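Local coordinates for protein transcriptional regulator, putative (Pseudomonas syringae pv. tomato, PDB 2R5F) that probably binds a sugar effector as the ligand-binding part of a SorC-family transcriptional regulator, a family expected to bind DNA, at residues A[188-193]-A[236-241]; A[41-46]-A[228-233]; A[148-153]-A[214-219]. All blocks are in the same frame, centred on the assembly; numbering follows the deposited sequence.

Contact 1: residues A[188-193]-A[236-241]. With SO4 (sulfate ion), chain B.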
loop_
_atom_site.group_PDB
_atom_site.type_symbol
_atom_site.label_atom_id
_atom_site.label_comp_id
_atom_site.label_asym_id
_atom_site.label_seq_id
_atom_site.Cartn_x
_atom_site.Cartn_y
_atom_site.Cartn_z
ATOM N N GLY A 188 -3.414 7.579 -21.163
ATOM C CA GLY A 188 -2.199 8.117 -20.537
ATOM C C GLY A 188 -1.663 7.392 -19.294
ATOM O O GLY A 188 -0.597 7.744 -18.786
ATOM N N ALA A 189 -2.381 6.380 -18.802
ATOM C CA ALA A 189 -2.034 5.722 -17.532
ATOM C C ALA A 189 -0.817 4.809 -17.606
ATOM O O ALA A 189 -0.631 4.093 -18.594
ATOM C CB ALA A 189 -3.225 4.961 -16.978
ATOM N N VAL A 190 -0.007 4.856 -16.540
ATOM C CA VAL A 190 1.186 4.014 -16.375
ATOM C C VAL A 190 1.033 3.057 -15.188
ATOM O O VAL A 190 1.727 2.054 -15.107
ATOM C CB VAL A 190 2.534 4.836 -16.178
ATOM C CG1 VAL A 190 2.768 5.838 -17.301
ATOM C CG2 VAL A 190 2.602 5.506 -14.784
ATOM N N GLY A 191 0.141 3.382 -14.263
ATOM C CA GLY A 191 0.008 2.603 -13.020
ATOM C C GLY A 191 -1.250 2.940 -12.242
ATOM O O GLY A 191 -2.057 3.766 -12.672
ATOM N N ASP A 192 -1.409 2.308 -11.080
ATOM C CA ASP A 192 -2.587 2.519 -10.243
ATOM C C ASP A 192 -2.248 2.305 -8.784
ATOM O O ASP A 192 -1.365 1.507 -8.435
ATOM C CB ASP A 192 -3.735 1.575 -10.644
ATOM C CG ASP A 192 -3.581 0.163 -10.054
ATOM O OD1 ASP A 192 -2.886 -0.675 -10.657
ATOM O OD2 ASP A 192 -4.182 -0.130 -9.003
ATOM N N ILE A 193 -2.958 3.052 -7.943
ATOM C CA ILE A 193 -3.070 2.766 -6.524
ATOM C C ILE A 193 -4.571 2.569 -6.292
ATOM O O ILE A 193 -5.380 3.396 -6.712
ATOM C CB ILE A 193 -2.539 3.906 -5.637
ATOM C CG1 ILE A 193 -1.012 4.020 -5.768
ATOM C CG2 ILE A 193 -2.960 3.648 -4.197
ATOM C CD1 ILE A 193 -0.376 5.251 -5.153
ATOM N N LYS A 236 7.852 -2.133 -12.508
ATOM C CA LYS A 236 7.057 -1.196 -11.726
ATOM C C LYS A 236 7.666 0.212 -11.633
ATOM O O LYS A 236 6.981 1.133 -11.191
ATOM C CB LYS A 236 6.886 -1.722 -10.297
ATOM C CG LYS A 236 6.035 -2.958 -10.164
ATOM C CD LYS A 236 5.205 -2.828 -8.924
ATOM C CE LYS A 236 4.502 -4.117 -8.609
ATOM N NZ LYS A 236 3.714 -3.924 -7.382
ATOM N N VAL A 237 8.937 0.358 -12.029
ATOM C CA VAL A 237 9.667 1.635 -11.899
ATOM C C VAL A 237 8.876 2.890 -12.392
ATOM O O VAL A 237 8.661 3.824 -11.611
ATOM C CB VAL A 237 11.137 1.537 -12.475
ATOM C CG1 VAL A 237 11.889 2.845 -12.347
ATOM C CG2 VAL A 237 11.929 0.428 -11.763
ATOM N N GLN A 238 8.405 2.890 -13.641
ATOM C CA GLN A 238 7.652 4.019 -14.180
ATOM C C GLN A 238 6.378 4.302 -13.358
ATOM O O GLN A 238 6.013 5.460 -13.124
ATOM C CB GLN A 238 7.281 3.775 -15.637
ATOM C CG GLN A 238 6.785 5.037 -16.357
ATOM C CD GLN A 238 6.094 4.749 -17.658
ATOM O OE1 GLN A 238 5.509 3.677 -17.839
ATOM N NE2 GLN A 238 6.145 5.705 -18.582
ATOM N N ALA A 239 5.729 3.222 -12.929
ATOM C CA ALA A 239 4.536 3.273 -12.091
ATOM C C ALA A 239 4.836 3.907 -10.743
ATOM O O ALA A 239 4.123 4.812 -10.314
ATOM C CB ALA A 239 3.956 1.872 -11.900
ATOM N N ILE A 240 5.875 3.416 -10.071
ATOM C CA ILE A 240 6.315 3.961 -8.782
ATOM C C ILE A 240 6.772 5.426 -8.880
ATOM O O ILE A 240 6.423 6.250 -8.016
ATOM C CB ILE A 240 7.407 3.089 -8.170
ATOM C CG1 ILE A 240 6.851 1.666 -7.917
ATOM C CG2 ILE A 240 7.905 3.682 -6.833
ATOM C CD1 ILE A 240 7.949 0.635 -7.745
ATOM N N LYS A 241 7.539 5.758 -9.919
ATOM C CA LYS A 241 7.926 7.161 -10.142
ATOM C C LYS A 241 6.709 8.076 -10.331
ATOM O O LYS A 241 6.675 9.187 -9.778
ATOM C CB LYS A 241 8.886 7.302 -11.317
ATOM C CG LYS A 241 9.088 8.742 -11.781
ATOM C CD LYS A 241 10.352 8.888 -12.601
ATOM C CE LYS A 241 10.220 10.112 -13.549
ATOM N NZ LYS A 241 11.542 10.445 -14.101
HETATM S S SO4 B . 1.061 -6.058 -5.918
HETATM O O1 SO4 B . 1.273 -5.529 -7.259
HETATM O O2 SO4 B . 2.108 -6.986 -5.526
HETATM O O3 SO4 B . 1.001 -5.010 -4.932
HETATM O O4 SO4 B . -0.161 -6.864 -5.916
HETATM O O HOH W 1 4.117 1.711 -16.101
#
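The carboxamide of Q238 lies flat against V190: CG1 stands over one face of the group, 3.5 Å from Q238 CD and almost as close to OE1 and NE2, while V190 CB lies above the oxygen end of that same face. At the oxygen, water 1 donates to Q238 OE1 and also to V190 O, 2.6 Å away. The water sits slightly out of the amide plane, on the valine side. It therefore closes a polar bridge around the apolar contact and probably helps fix the rotation of the amide. The two side chains meet at about a right angle. Q238 reaches the valine because CG is anti to the backbone N (chi1 -167°) and the chain beyond it is extended.

The next residue, A239, packs on the strand backbone. Its CB is 3.9 Å from V190 O and 4.2 Å from G191 CA, and the bare glycine lets the helix come this near, with the CA atoms of G191 and A239 4.7 Å apart. A239 also touches I160 of strand 155-162.

K236, just before the helix, makes no contact with 188-193; its NZ donates to sulfate O1 at 2.9 Å and also bonds I160 O. S67 OG, T69 OG1 and S68 N, at the start of helix 68-75, hold the same anion, which probably came from the crystallisation liquor; such a site is consistent with a place for a phosphate group.

V190 and G191 both face F198, which makes a classic beta bulge in the 191-193/196-198 hairpin. The whole is a helix of a Rossmann-like domain packed beside a bulged antiparallel extension of its sheet.

Contact 2: residues A[41-46]-A[228-233]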
loop_
_atom_site.group_PDB
_atom_site.type_symbol
_atom_site.label_atom_id
_atom_site.label_comp_id
_atom_site.label_asym_id
_atom_site.label_seq_id
_atom_site.Cartn_x
_atom_site.Cartn_y
_atom_site.Cartn_z
ATOM N N GLN A 41 8.801 -10.645 -0.922
ATOM C CA GLN A 41 9.007 -11.191 0.427
ATOM C C GLN A 41 9.937 -10.328 1.277
ATOM O O GLN A 41 9.726 -10.202 2.483
ATOM C CB GLN A 41 9.564 -12.633 0.388
ATOM C CG GLN A 41 8.600 -13.766 -0.128
ATOM C CD GLN A 41 7.209 -13.782 0.534
ATOM O OE1 GLN A 41 7.030 -13.336 1.663
ATOM N NE2 GLN A 41 6.216 -14.294 -0.193
ATOM N N ALA A 42 10.985 -9.784 0.647
ATOM C CA ALA A 42 11.876 -8.810 1.290
ATOM C C ALA A 42 11.120 -7.532 1.665
ATOM O O ALA A 42 11.293 -7.005 2.758
ATOM C CB ALA A 42 13.111 -8.489 0.383
ATOM N N ILE A 43 10.311 -7.017 0.741
ATOM C CA ILE A 43 9.496 -5.808 1.014
ATOM C C ILE A 43 8.470 -6.080 2.108
ATOM O O ILE A 43 8.358 -5.304 3.077
ATOM C CB ILE A 43 8.822 -5.223 -0.274
ATOM C CG1 ILE A 43 9.901 -4.649 -1.208
ATOM C CG2 ILE A 43 7.797 -4.093 0.088
ATOM C CD1 ILE A 43 9.439 -4.509 -2.621
ATOM N N GLY A 44 7.718 -7.169 1.960
ATOM C CA GLY A 44 6.744 -7.558 2.998
ATOM C C GLY A 44 7.386 -7.694 4.369
ATOM O O GLY A 44 6.891 -7.163 5.355
ATOM N N SER A 45 8.503 -8.389 4.444
ATOM C CA SER A 45 9.226 -8.543 5.717
ATOM C C SER A 45 9.660 -7.223 6.355
ATOM O O SER A 45 9.487 -7.025 7.555
ATOM C CB SER A 45 10.442 -9.453 5.542
ATOM O OG SER A 45 11.170 -9.474 6.759
ATOM N N ALA A 46 10.228 -6.322 5.548
ATOM C CA ALA A 46 10.623 -5.002 6.030
ATOM C C ALA A 46 9.379 -4.220 6.489
ATOM O O ALA A 46 9.420 -3.521 7.507
ATOM C CB ALA A 46 11.385 -4.243 4.933
ATOM N N LEU A 228 2.058 4.639 3.178
ATOM C CA LEU A 228 3.140 3.678 3.001
ATOM C C LEU A 228 2.927 2.994 1.667
ATOM O O LEU A 228 1.914 2.310 1.494
ATOM C CB LEU A 228 3.108 2.643 4.150
ATOM C CG LEU A 228 4.102 1.473 4.296
ATOM C CD1 LEU A 228 5.533 1.927 4.204
ATOM C CD2 LEU A 228 3.913 0.752 5.625
ATOM N N GLY A 229 3.850 3.187 0.726
ATOM C CA GLY A 229 3.912 2.378 -0.494
ATOM C C GLY A 229 4.827 1.165 -0.424
ATOM O O GLY A 229 5.988 1.285 -0.025
ATOM N N LEU A 230 4.318 -0.007 -0.848
ATOM C CA LEU A 230 5.090 -1.226 -0.850
ATOM C C LEU A 230 5.158 -1.800 -2.278
ATOM O O LEU A 230 4.201 -2.390 -2.723
ATOM C CB LEU A 230 4.493 -2.297 0.106
ATOM C CG LEU A 230 4.186 -2.006 1.587
ATOM C CD1 LEU A 230 3.558 -3.217 2.226
ATOM C CD2 LEU A 230 5.438 -1.567 2.391
ATOM N N ALA A 231 6.298 -1.650 -2.958
ATOM C CA ALA A 231 6.402 -2.013 -4.374
ATOM C C ALA A 231 7.851 -2.131 -4.842
ATOM O O ALA A 231 8.676 -1.306 -4.515
ATOM C CB ALA A 231 5.692 -0.945 -5.222
ATOM N N GLY A 232 8.132 -3.140 -5.642
ATOM C CA GLY A 232 9.414 -3.295 -6.313
ATOM C C GLY A 232 9.282 -4.204 -7.512
ATOM O O GLY A 232 8.289 -4.893 -7.651
ATOM N N GLY A 233 10.295 -4.235 -8.363
ATOM C CA GLY A 233 10.244 -5.005 -9.602
ATOM C C GLY A 233 10.588 -4.097 -10.774
ATOM O O GLY A 233 10.132 -2.955 -10.836
#
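I43 carries this contact from the helix side with two branches. Its CD1 sits over the face of the peptide that joins A231 to G232, 3.6 Å from both A231 C and G232 N, where the lack of a side chain on G232 leaves the backbone accessible. I43 CG2 rests 3.8 Å from L230 CB and, less closely, near L230 CD2; the isoleucine and leucine slide past each other in opposite directions. With CG2 anti to the backbone N and CG1 beside it (chi1 -68°), one branch serves the end of the strand and the other the loop that follows.

Around this pair, I253 of the adjacent strand 251-255 and V28 of strand 24-28 beyond it touch I43, and T69 of helix 68-75 meets both I43 and L230. Further out, the loop is held by hydroxyls: A231 O bonds T254 OG1, and G233 N bonds T258 OG1. Backbone bonds to V158 and I253 place strand 226-230 between strands 155-162 and 251-255.

Helix 36-54 links strand 24-28 to the parallel strand 60-63 and lies across the strands between them, the beta-alpha-beta crossover of a Rossmann-like alpha/beta sheet.

Contact 3: residues A[148-153]-A[214-219]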
loop_
_atom_site.group_PDB
_atom_site.type_symbol
_atom_site.label_atom_id
_atom_site.label_comp_id
_atom_site.label_asym_id
_atom_site.label_seq_id
_atom_site.Cartn_x
_atom_site.Cartn_y
_atom_site.Cartn_z
ATOM N N HIS A 148 -17.368 5.724 5.210
ATOM C CA HIS A 148 -17.337 6.651 6.323
ATOM C C HIS A 148 -15.945 6.729 6.978
ATOM O O HIS A 148 -15.499 7.801 7.425
ATOM C CB HIS A 148 -18.397 6.234 7.341
ATOM C CG HIS A 148 -18.443 7.099 8.556
ATOM N ND1 HIS A 148 -19.072 8.326 8.570
ATOM C CD2 HIS A 148 -17.954 6.910 9.804
ATOM C CE1 HIS A 148 -18.958 8.861 9.774
ATOM N NE2 HIS A 148 -18.282 8.024 10.541
ATOM N N ARG A 149 -15.269 5.587 7.027
ATOM C CA ARG A 149 -13.999 5.466 7.719
ATOM C C ARG A 149 -12.842 6.153 6.990
ATOM O O ARG A 149 -11.878 6.556 7.639
ATOM C CB ARG A 149 -13.642 3.996 7.959
ATOM C CG ARG A 149 -14.713 3.109 8.593
ATOM C CD ARG A 149 -15.204 3.600 9.951
ATOM N NE ARG A 149 -14.163 4.282 10.723
ATOM C CZ ARG A 149 -14.394 5.103 11.750
ATOM N NH1 ARG A 149 -13.366 5.682 12.375
ATOM N NH2 ARG A 149 -15.639 5.354 12.151
ATOM N N PHE A 150 -12.942 6.288 5.663
ATOM C CA PHE A 150 -11.862 6.882 4.848
ATOM C C PHE A 150 -11.333 8.179 5.436
ATOM O O PHE A 150 -10.138 8.454 5.389
ATOM C CB PHE A 150 -12.293 7.146 3.396
ATOM C CG PHE A 150 -12.460 5.903 2.557
ATOM C CD1 PHE A 150 -12.173 4.647 3.065
ATOM C CD2 PHE A 150 -12.905 6.007 1.249
ATOM C CE1 PHE A 150 -12.341 3.502 2.285
ATOM C CE2 PHE A 150 -13.078 4.880 0.450
ATOM C CZ PHE A 150 -12.795 3.627 0.967
ATOM N N ASP A 151 -12.225 8.977 6.002
ATOM C CA ASP A 151 -11.819 10.274 6.501
ATOM C C ASP A 151 -11.064 10.216 7.839
ATOM O O ASP A 151 -10.382 11.179 8.207
ATOM C CB ASP A 151 -13.025 11.212 6.534
ATOM C CG ASP A 151 -13.462 11.624 5.132
ATOM O OD1 ASP A 151 -12.799 12.515 4.549
ATOM O OD2 ASP A 151 -14.445 11.037 4.608
ATOM N N SER A 152 -11.169 9.087 8.542
ATOM C CA SER A 152 -10.451 8.898 9.807
ATOM C C SER A 152 -9.060 8.283 9.580
ATOM O O SER A 152 -8.178 8.395 10.441
ATOM C CB SER A 152 -11.276 8.051 10.799
ATOM O OG SER A 152 -12.661 8.404 10.803
ATOM N N ILE A 153 -8.854 7.647 8.431
ATOM C CA ILE A 153 -7.576 6.951 8.173
ATOM C C ILE A 153 -6.330 7.824 8.326
ATOM O O ILE A 153 -6.276 8.935 7.812
ATOM C CB ILE A 153 -7.583 6.226 6.828
ATOM C CG1 ILE A 153 -8.485 4.985 6.932
ATOM C CG2 ILE A 153 -6.167 5.794 6.426
ATOM C CD1 ILE A 153 -9.036 4.615 5.616
ATOM N N VAL A 214 -15.394 -0.387 -5.185
ATOM C CA VAL A 214 -15.388 0.601 -4.118
ATOM C C VAL A 214 -13.930 0.754 -3.773
ATOM O O VAL A 214 -13.233 -0.243 -3.627
ATOM C CB VAL A 214 -16.176 0.105 -2.873
ATOM C CG1 VAL A 214 -16.004 1.067 -1.702
ATOM C CG2 VAL A 214 -17.651 -0.114 -3.215
ATOM N N SER A 215 -13.459 1.990 -3.679
ATOM C CA SER A 215 -12.067 2.234 -3.354
ATOM C C SER A 215 -11.841 3.697 -3.045
ATOM O O SER A 215 -12.591 4.557 -3.506
ATOM C CB SER A 215 -11.146 1.796 -4.503
ATOM O OG SER A 215 -11.191 2.702 -5.590
HETATM N N MSE A 216 -10.792 3.978 -2.277
HETATM C CA MSE A 216 -10.410 5.355 -1.996
HETATM C C MSE A 216 -9.802 6.027 -3.224
HETATM O O MSE A 216 -9.041 5.388 -3.983
HETATM C CB MSE A 216 -9.409 5.387 -0.856
HETATM C CG MSE A 216 -9.239 6.766 -0.270
HETATM SE SE MSE A 216 -7.763 6.742 0.937
HETATM C CE MSE A 216 -8.694 6.150 2.545
ATOM N N GLY A 217 -10.127 7.311 -3.400
ATOM C CA GLY A 217 -9.665 8.116 -4.536
ATOM C C GLY A 217 -8.269 8.665 -4.301
ATOM O O GLY A 217 -7.774 8.634 -3.169
ATOM N N LEU A 218 -7.635 9.176 -5.362
ATOM C CA LEU A 218 -6.226 9.612 -5.294
ATOM C C LEU A 218 -6.047 10.921 -4.538
ATOM O O LEU A 218 -5.076 11.082 -3.799
ATOM C CB LEU A 218 -5.591 9.703 -6.677
ATOM C CG LEU A 218 -5.328 8.379 -7.387
ATOM C CD1 LEU A 218 -4.957 8.588 -8.855
ATOM C CD2 LEU A 218 -4.265 7.571 -6.666
ATOM N N GLY A 219 -6.992 11.843 -4.733
ATOM C CA GLY A 219 -7.067 13.074 -3.960
ATOM C C GLY A 219 -7.187 12.829 -2.466
ATOM O O GLY A 219 -6.474 13.448 -1.688
#
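Selenomethionine M216 runs past the F150 ring, its CB over one face. That CB makes a CH-pi contact, 4.2 Å from the ring centroid and 21° off the ring normal, offset toward the rim. M216 CG follows at 4.0 Å from F150 CD2, its chain running opposite to that of the phenylalanine. SE comes next, at 5.3 Å from the centroid, in an oblique Met-aromatic contact. There the chain bends (chi3 -86°), which brings M216 CE back to the root of the ring, 3.8 Å from F150 CG.

This junction joins two parts of the Rossmann-like domain: the loop leading from helix 138-149 into strand 155-162, and the short strand 214-215, which pairs antiparallel with strand 88-94 and leads into helix 218-222 with G217 at the N-cap position.

At the tip of the selenomethionine, M216 CE meets I153 CD1 tip to tip at 3.5 Å, tighter than usual for two carbons. I224 touches both I153 and M216, while L92 of strand 88-94 packs against F150, I153 and M216 alike. On the ring rim, F150 CE2 lies 3.7 Å from M216 CA. S215, whose CB points away from this cluster, hydrogen-bonds R196 NE through OG.

In the fold
From the N terminus, helix 36-54 supplies the first half of contact 2, whose partner at 228-233 comes only after 181 intervening residues. Within that span the chain opens contact 3 at 148-153 and closes it at 214-219, so contact 3 is nested in contact 2. Contact 1 starts at 188-193, inside both loops, and closes last at 236-241, thereby crossing each of them. All three reach the same mixed sheet: contact 2 at a central parallel strand, contacts 1 and 3 at its antiparallel additions. I240 CD1 lies 3.7 Å from A231 CB, joining contacts 1 and 2, and I193 packs on L218 between contacts 1 and 3.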